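PDB 1J3L: demethylmenaquinone Methyltransferase from Thermus thermophilus, which is an RraA-like family protein that assembles as three compact alpha/beta subunits. Local coordinates for residues R36-V40 with G124-L130. Residues are numbered along the deposited sequence; the frame is centred on the assembly and turned at random.
Sequences RTLRV and GEVDVPL
Arg39 reaches from its strand to two parts of segment 124-130, its long chain carrying several N-H groups to both acceptors. Its NH1 forms a salt bridge with OE2 of Glu125 (2.7 Å), though the hydrogen bond within it is weak, and its NH2 donates to the carbonyl O of Pro129 (2.6 Å). Both acceptors lie at the guanidinium edge, while CD2 of Leu130 packs over one face. A bend at chi3 (-63°) brings the guanidinium alongside Glu125 and up to the carbonyl of Pro129. The backbones of Arg39 and Glu125 form an antiparallel hydrogen-bonded pair, Arg39 N to Glu125 O and Glu125 N to Arg39 O, both 2.9 Å. Gly124, paired with Val40, has backbone angles that glycine alone takes easily, and its CA lies close against Arg39 O. At the other end Arg36 NE meets Asp127 OD2 at 2.7 Å, a salt bridge whose hydrogen bond is weak; Arg36 NH2 has a second carboxylate partner in Glu53. Asp127 has positive backbone angles, phi 48° and psi 50°, where the short strand turns away; its N still donates to Thr37 O (3.0 Å). Thr37, small and beta-branched, uses both branches: OG1 donates to Val128 O (2.8 Å), and CG2 lies against CD1 of Leu130, a residue whose side chain also touches Phe61. Leu38 CD1 and Val126 CG2 pack together on one sheet face, and both residues touch Leu46 of helix 45-51. Strand 125-126 thus adds a short antiparallel edge to strand 31-39; side-chain bonds to backbone carbonyls carry the pairing into the turn, whose course the paired charges probably help fix.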
loop_
_atom_site.group_PDB
_atom_site.type_symbol
_atom_site.label_atom_id
_atom_site.label_comp_id
_atom_site.label_asym_id
_atom_site.label_seq_id
_atom_site.Cartn_x
_atom_site.Cartn_y
_atom_site.Cartn_z
ATOM N N ARG A 36 -21.572 -12.582 -6.125
ATOM C CA ARG A 36 -22.292 -12.121 -7.300
ATOM C C ARG A 36 -21.173 -11.415 -8.071
ATOM O O ARG A 36 -20.463 -10.589 -7.505
ATOM C CB ARG A 36 -23.362 -11.114 -6.889
ATOM C CG ARG A 36 -24.443 -10.917 -7.913
ATOM C CD ARG A 36 -25.543 -11.954 -7.774
ATOM N NE ARG A 36 -26.455 -11.882 -8.910
ATOM C CZ ARG A 36 -27.177 -10.813 -9.232
ATOM N NH1 ARG A 36 -27.105 -9.710 -8.500
ATOM N NH2 ARG A 36 -27.965 -10.846 -10.296
ATOM N N THR A 37 -21.002 -11.728 -9.347
ATOM C CA THR A 37 -19.925 -11.114 -10.111
ATOM C C THR A 37 -20.377 -10.121 -11.163
ATOM O O THR A 37 -21.554 -10.052 -11.529
ATOM C CB THR A 37 -19.066 -12.169 -10.827
ATOM O OG1 THR A 37 -19.843 -12.806 -11.855
ATOM C CG2 THR A 37 -18.585 -13.216 -9.833
ATOM N N LEU A 38 -19.405 -9.366 -11.658
ATOM C CA LEU A 38 -19.650 -8.359 -12.668
ATOM C C LEU A 38 -18.321 -7.960 -13.297
ATOM O O LEU A 38 -17.314 -7.788 -12.604
ATOM C CB LEU A 38 -20.318 -7.156 -12.012
ATOM C CG LEU A 38 -20.758 -5.970 -12.850
ATOM C CD1 LEU A 38 -21.687 -6.432 -13.957
ATOM C CD2 LEU A 38 -21.456 -4.967 -11.939
ATOM N N ARG A 39 -18.317 -7.841 -14.616
ATOM C CA ARG A 39 -17.117 -7.444 -15.331
ATOM C C ARG A 39 -17.443 -6.194 -16.122
ATOM O O ARG A 39 -18.401 -6.168 -16.892
ATOM C CB ARG A 39 -16.650 -8.548 -16.279
ATOM C CG ARG A 39 -15.441 -8.145 -17.108
ATOM C CD ARG A 39 -14.975 -9.264 -18.021
ATOM N NE ARG A 39 -14.520 -10.429 -17.267
ATOM C CZ ARG A 39 -15.089 -11.629 -17.328
ATOM N NH1 ARG A 39 -16.141 -11.829 -18.116
ATOM N NH2 ARG A 39 -14.609 -12.629 -16.598
ATOM N N VAL A 40 -16.655 -5.150 -15.906
ATOM C CA VAL A 40 -16.846 -3.894 -16.607
ATOM C C VAL A 40 -15.495 -3.223 -16.726
ATOM O O VAL A 40 -14.488 -3.700 -16.194
ATOM C CB VAL A 40 -17.786 -2.923 -15.851
ATOM C CG1 VAL A 40 -19.153 -3.529 -15.712
ATOM C CG2 VAL A 40 -17.198 -2.575 -14.472
ATOM N N GLY A 124 -20.614 -4.406 -20.202
ATOM C CA GLY A 124 -20.181 -5.313 -19.157
ATOM C C GLY A 124 -20.975 -6.602 -19.087
ATOM O O GLY A 124 -22.026 -6.734 -19.718
ATOM N N GLU A 125 -20.468 -7.552 -18.305
ATOM C CA GLU A 125 -21.105 -8.856 -18.142
ATOM C C GLU A 125 -21.535 -9.088 -16.695
ATOM O O GLU A 125 -20.830 -8.708 -15.759
ATOM C CB GLU A 125 -20.135 -9.962 -18.550
ATOM C CG GLU A 125 -19.362 -9.690 -19.823
ATOM C CD GLU A 125 -18.351 -10.786 -20.125
ATOM O OE1 GLU A 125 -18.770 -11.950 -20.301
ATOM O OE2 GLU A 125 -17.139 -10.488 -20.185
ATOM N N VAL A 126 -22.680 -9.742 -16.523
ATOM C CA VAL A 126 -23.213 -10.036 -15.201
ATOM C C VAL A 126 -23.135 -11.528 -14.858
ATOM O O VAL A 126 -23.435 -12.385 -15.687
ATOM C CB VAL A 126 -24.677 -9.574 -15.102
ATOM C CG1 VAL A 126 -25.173 -9.713 -13.674
ATOM C CG2 VAL A 126 -24.793 -8.132 -15.590
ATOM N N ASP A 127 -22.740 -11.818 -13.621
ATOM C CA ASP A 127 -22.599 -13.179 -13.111
ATOM C C ASP A 127 -21.824 -14.152 -14.009
ATOM O O ASP A 127 -22.287 -15.260 -14.291
ATOM C CB ASP A 127 -23.977 -13.758 -12.758
ATOM C CG ASP A 127 -24.511 -13.237 -11.420
ATOM O OD1 ASP A 127 -23.797 -13.346 -10.401
ATOM O OD2 ASP A 127 -25.647 -12.733 -11.378
ATOM N N VAL A 128 -20.639 -13.725 -14.448
ATOM C CA VAL A 128 -19.762 -14.546 -15.283
ATOM C C VAL A 128 -18.513 -14.906 -14.490
ATOM O O VAL A 128 -18.147 -14.203 -13.547
ATOM C CB VAL A 128 -19.286 -13.804 -16.542
ATOM C CG1 VAL A 128 -20.456 -13.516 -17.463
ATOM C CG2 VAL A 128 -18.579 -12.529 -16.143
ATOM N N PRO A 129 -17.849 -16.016 -14.851
ATOM C CA PRO A 129 -16.637 -16.405 -14.127
ATOM C C PRO A 129 -15.601 -15.296 -14.291
ATOM O O PRO A 129 -15.408 -14.786 -15.393
ATOM C CB PRO A 129 -16.214 -17.695 -14.832
ATOM C CG PRO A 129 -17.514 -18.276 -15.281
ATOM C CD PRO A 129 -18.243 -17.063 -15.811
ATOM N N LEU A 130 -14.940 -14.921 -13.203
ATOM C CA LEU A 130 -13.926 -13.874 -13.262
ATOM C C LEU A 130 -12.565 -14.453 -12.931
ATOM O O LEU A 130 -12.461 -15.474 -12.252
ATOM C CB LEU A 130 -14.216 -12.771 -12.240
ATOM C CG LEU A 130 -15.566 -12.070 -12.171
ATOM C CD1 LEU A 130 -15.551 -11.164 -10.952
ATOM C CD2 LEU A 130 -15.836 -11.274 -13.431
#